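Local structure of RND efflux system, outer membrane lipoprotein, NodT family (Burkholderia mallei, 6U94) at residues N51-D55 / A56-Q60. The protein probably serves as the outer-membrane component of an RND-type efflux system, exporting substrates across the outer membrane. Residues are numbered along the deposited sequence; the frame is centred on the assembly and turned at random. Where two conformers were deposited one is given.
Sequences NFLAD and AQLQQ
The side-chain amide of Gln59 reaches back to the loop, its NE2 donating to Leu53 O at 2.8 Å; the C=O...N angle of 165° places the donor nearly in line with the carbonyl. Beyond CG the glutamine chain is extended, CG itself lying beside the backbone N (chi1 -75°) and anti to the carbonyl carbon, which turns the chain toward the residues that precede the helix. The first helical turn adds the backbone bond from Gln59 N to Asp55 O, also 2.8 Å, so Gln59 grips the loop through both backbone and side chain. Asp55 is the N-cap: OD2 accepts from Leu58 N at 3.2 Å, a bond that arrives 36° out of the carboxylate plane. The other oxygen, OD1, forms a salt bridge with Arg264, so the carboxylate links the helix start to a loop distant in sequence. On the buried side, Leu53 and Leu58 cross at about a right angle, and their CD2 methyls meet at 3.7 Å. This apolar pair lies where the chain enters helix 56-67. Both leucines also pack on helix 156-203, at Ala171 and Tyr174 respectively, while backbone hydrogen bonds between Leu266 and both Ala54 and Asp55 tie the loop to the segment that carries Arg264.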
ATOM      1  N   ASN A  51      -8.810   8.768 -12.375  1.00 81.29           N
ATOM      2  CA  ASN A  51      -8.223   9.991 -11.848  0.60 78.96           C
ATOM      3  C   ASN A  51      -7.098   9.712 -10.861  1.00 77.43           C
ATOM      4  O   ASN A  51      -6.257  10.588 -10.642  1.00 79.37           O
ATOM      5  CB  ASN A  51      -9.295  10.871 -11.199  0.60 77.73           C
ATOM      6  CG  ASN A  51     -10.208  10.097 -10.272  0.60 75.36           C
ATOM      7  OD1 ASN A  51      -9.888   8.986  -9.846  0.60 75.45           O
ATOM      8  ND2 ASN A  51     -11.354  10.685  -9.952  0.60 73.26           N
ATOM      9  N   PHE A  52      -7.047   8.510 -10.287  1.00 75.16           N
ATOM     10  CA  PHE A  52      -6.010   8.151  -9.330  1.00 66.84           C
ATOM     11  C   PHE A  52      -4.837   7.444 -10.002  1.00 72.05           C
ATOM     12  O   PHE A  52      -3.677   7.800  -9.769  1.00 70.24           O
ATOM     13  CB  PHE A  52      -6.610   7.275  -8.226  1.00 59.21           C
ATOM     14  CG  PHE A  52      -5.601   6.743  -7.253  1.00 57.69           C
ATOM     15  CD1 PHE A  52      -4.820   7.605  -6.496  1.00 56.78           C
ATOM     16  CD2 PHE A  52      -5.447   5.379  -7.077  1.00 56.39           C
ATOM     17  CE1 PHE A  52      -3.894   7.111  -5.592  1.00 55.11           C
ATOM     18  CE2 PHE A  52      -4.522   4.880  -6.176  1.00 54.48           C
ATOM     19  CZ  PHE A  52      -3.746   5.750  -5.432  1.00 54.89           C
ATOM     20  N   LEU A  53      -5.122   6.448 -10.836  1.00 72.38           N
ATOM     21  CA  LEU A  53      -4.081   5.747 -11.584  1.00 75.80           C
ATOM     22  C   LEU A  53      -3.792   6.547 -12.848  1.00 82.38           C
ATOM     23  O   LEU A  53      -4.558   6.504 -13.814  1.00 86.34           O
ATOM     24  CB  LEU A  53      -4.518   4.323 -11.905  1.00 72.07           C
ATOM     25  CG  LEU A  53      -4.967   3.508 -10.690  1.00 67.12           C
ATOM     26  CD1 LEU A  53      -5.241   2.071 -11.076  1.00 64.93           C
ATOM     27  CD2 LEU A  53      -3.928   3.574  -9.586  1.00 61.49           C
ATOM     28  N   ALA A  54      -2.682   7.284 -12.842  1.00 81.82           N
ATOM     29  CA  ALA A  54      -2.365   8.199 -13.931  1.00 82.94           C
ATOM     30  C   ALA A  54      -1.554   7.554 -15.045  1.00 84.50           C
ATOM     31  O   ALA A  54      -1.658   7.983 -16.200  1.00 86.22           O
ATOM     32  CB  ALA A  54      -1.606   9.415 -13.393  1.00 80.04           C
ATOM     33  N   ASP A  55      -0.752   6.539 -14.732  1.00 85.00           N
ATOM     34  CA  ASP A  55       0.109   5.925 -15.737  1.00 86.76           C
ATOM     35  C   ASP A  55      -0.727   5.196 -16.783  1.00 90.17           C
ATOM     36  O   ASP A  55      -1.627   4.421 -16.446  1.00 89.09           O
ATOM     37  CB  ASP A  55       1.093   4.963 -15.074  1.00 84.53           C
ATOM     38  CG  ASP A  55       2.112   4.411 -16.047  1.00 84.53           C
ATOM     39  OD1 ASP A  55       2.856   5.216 -16.646  1.00 86.16           O
ATOM     40  OD2 ASP A  55       2.172   3.175 -16.207  1.00 85.44           O
ATOM     41  N   ALA A  56      -0.419   5.449 -18.059  1.00 92.74           N
ATOM     42  CA  ALA A  56      -1.205   4.869 -19.143  1.00 93.38           C
ATOM     43  C   ALA A  56      -1.118   3.349 -19.140  1.00 95.02           C
ATOM     44  O   ALA A  56      -2.130   2.662 -19.324  1.00 96.42           O
ATOM     45  CB  ALA A  56      -0.736   5.433 -20.486  1.00 94.10           C
ATOM     46  N   GLN A  57       0.083   2.803 -18.937  1.00 95.65           N
ATOM     47  CA  GLN A  57       0.231   1.352 -18.898  1.00 94.15           C
ATOM     48  C   GLN A  57      -0.535   0.753 -17.724  1.00 92.97           C
ATOM     49  O   GLN A  57      -1.200  -0.280 -17.867  1.00 91.06           O
ATOM     50  CB  GLN A  57       1.710   0.972 -18.823  1.00 92.49           C
ATOM     51  CG  GLN A  57       1.958  -0.523 -18.846  1.00 94.96           C
ATOM     52  CD  GLN A  57       1.385  -1.186 -20.086  1.00102.74           C
ATOM     53  OE1 GLN A  57       1.850  -0.949 -21.202  1.00105.99           O
ATOM     54  NE2 GLN A  57       0.365  -2.017 -19.897  1.00101.74           N
ATOM     55  N   LEU A  58      -0.454   1.394 -16.554  1.00 90.59           N
ATOM     56  CA  LEU A  58      -1.211   0.926 -15.398  1.00 89.43           C
ATOM     57  C   LEU A  58      -2.711   0.982 -15.666  1.00 91.95           C
ATOM     58  O   LEU A  58      -3.453   0.070 -15.280  1.00 93.17           O
ATOM     59  CB  LEU A  58      -0.849   1.754 -14.166  1.00 83.22           C
ATOM     60  CG  LEU A  58      -1.657   1.457 -12.900  1.00 79.74           C
ATOM     61  CD1 LEU A  58      -1.512  -0.000 -12.497  1.00 81.35           C
ATOM     62  CD2 LEU A  58      -1.233   2.368 -11.767  1.00 74.99           C
ATOM     63  N   GLN A  59      -3.173   2.042 -16.334  1.00 92.56           N
ATOM     64  CA  GLN A  59      -4.588   2.139 -16.679  1.00 91.37           C
ATOM     65  C   GLN A  59      -5.013   0.992 -17.585  1.00 94.09           C
ATOM     66  O   GLN A  59      -6.140   0.492 -17.480  1.00 96.74           O
ATOM     67  CB  GLN A  59      -4.878   3.481 -17.351  1.00 93.40           C
ATOM     68  CG  GLN A  59      -4.916   4.668 -16.408  1.00 93.86           C
ATOM     69  CD  GLN A  59      -5.515   5.903 -17.060  1.00 98.06           C
ATOM     70  OE1 GLN A  59      -5.683   5.954 -18.278  1.00102.38           O
ATOM     71  NE2 GLN A  59      -5.848   6.900 -16.248  1.00 95.95           N
ATOM     72  N   GLN A  60      -4.126   0.563 -18.484  1.00 95.32           N
ATOM     73  CA  GLN A  60      -4.460  -0.532 -19.389  1.00 97.09           C
ATOM     74  C   GLN A  60      -4.633  -1.843 -18.630  1.00 94.97           C
ATOM     75  O   GLN A  60      -5.555  -2.615 -18.917  1.00 97.31           O
ATOM     76  CB  GLN A  60      -3.380  -0.671 -20.461  1.00 99.36           C
ATOM     77  CG  GLN A  60      -3.602  -1.823 -21.425  1.00104.10           C
ATOM     78  CD  GLN A  60      -2.533  -1.900 -22.499  1.00108.62           C
ATOM     79  OE1 GLN A  60      -1.588  -1.109 -22.509  1.00109.29           O
ATOM     80  NE2 GLN A  60      -2.678  -2.854 -23.411  1.00113.09           N
TER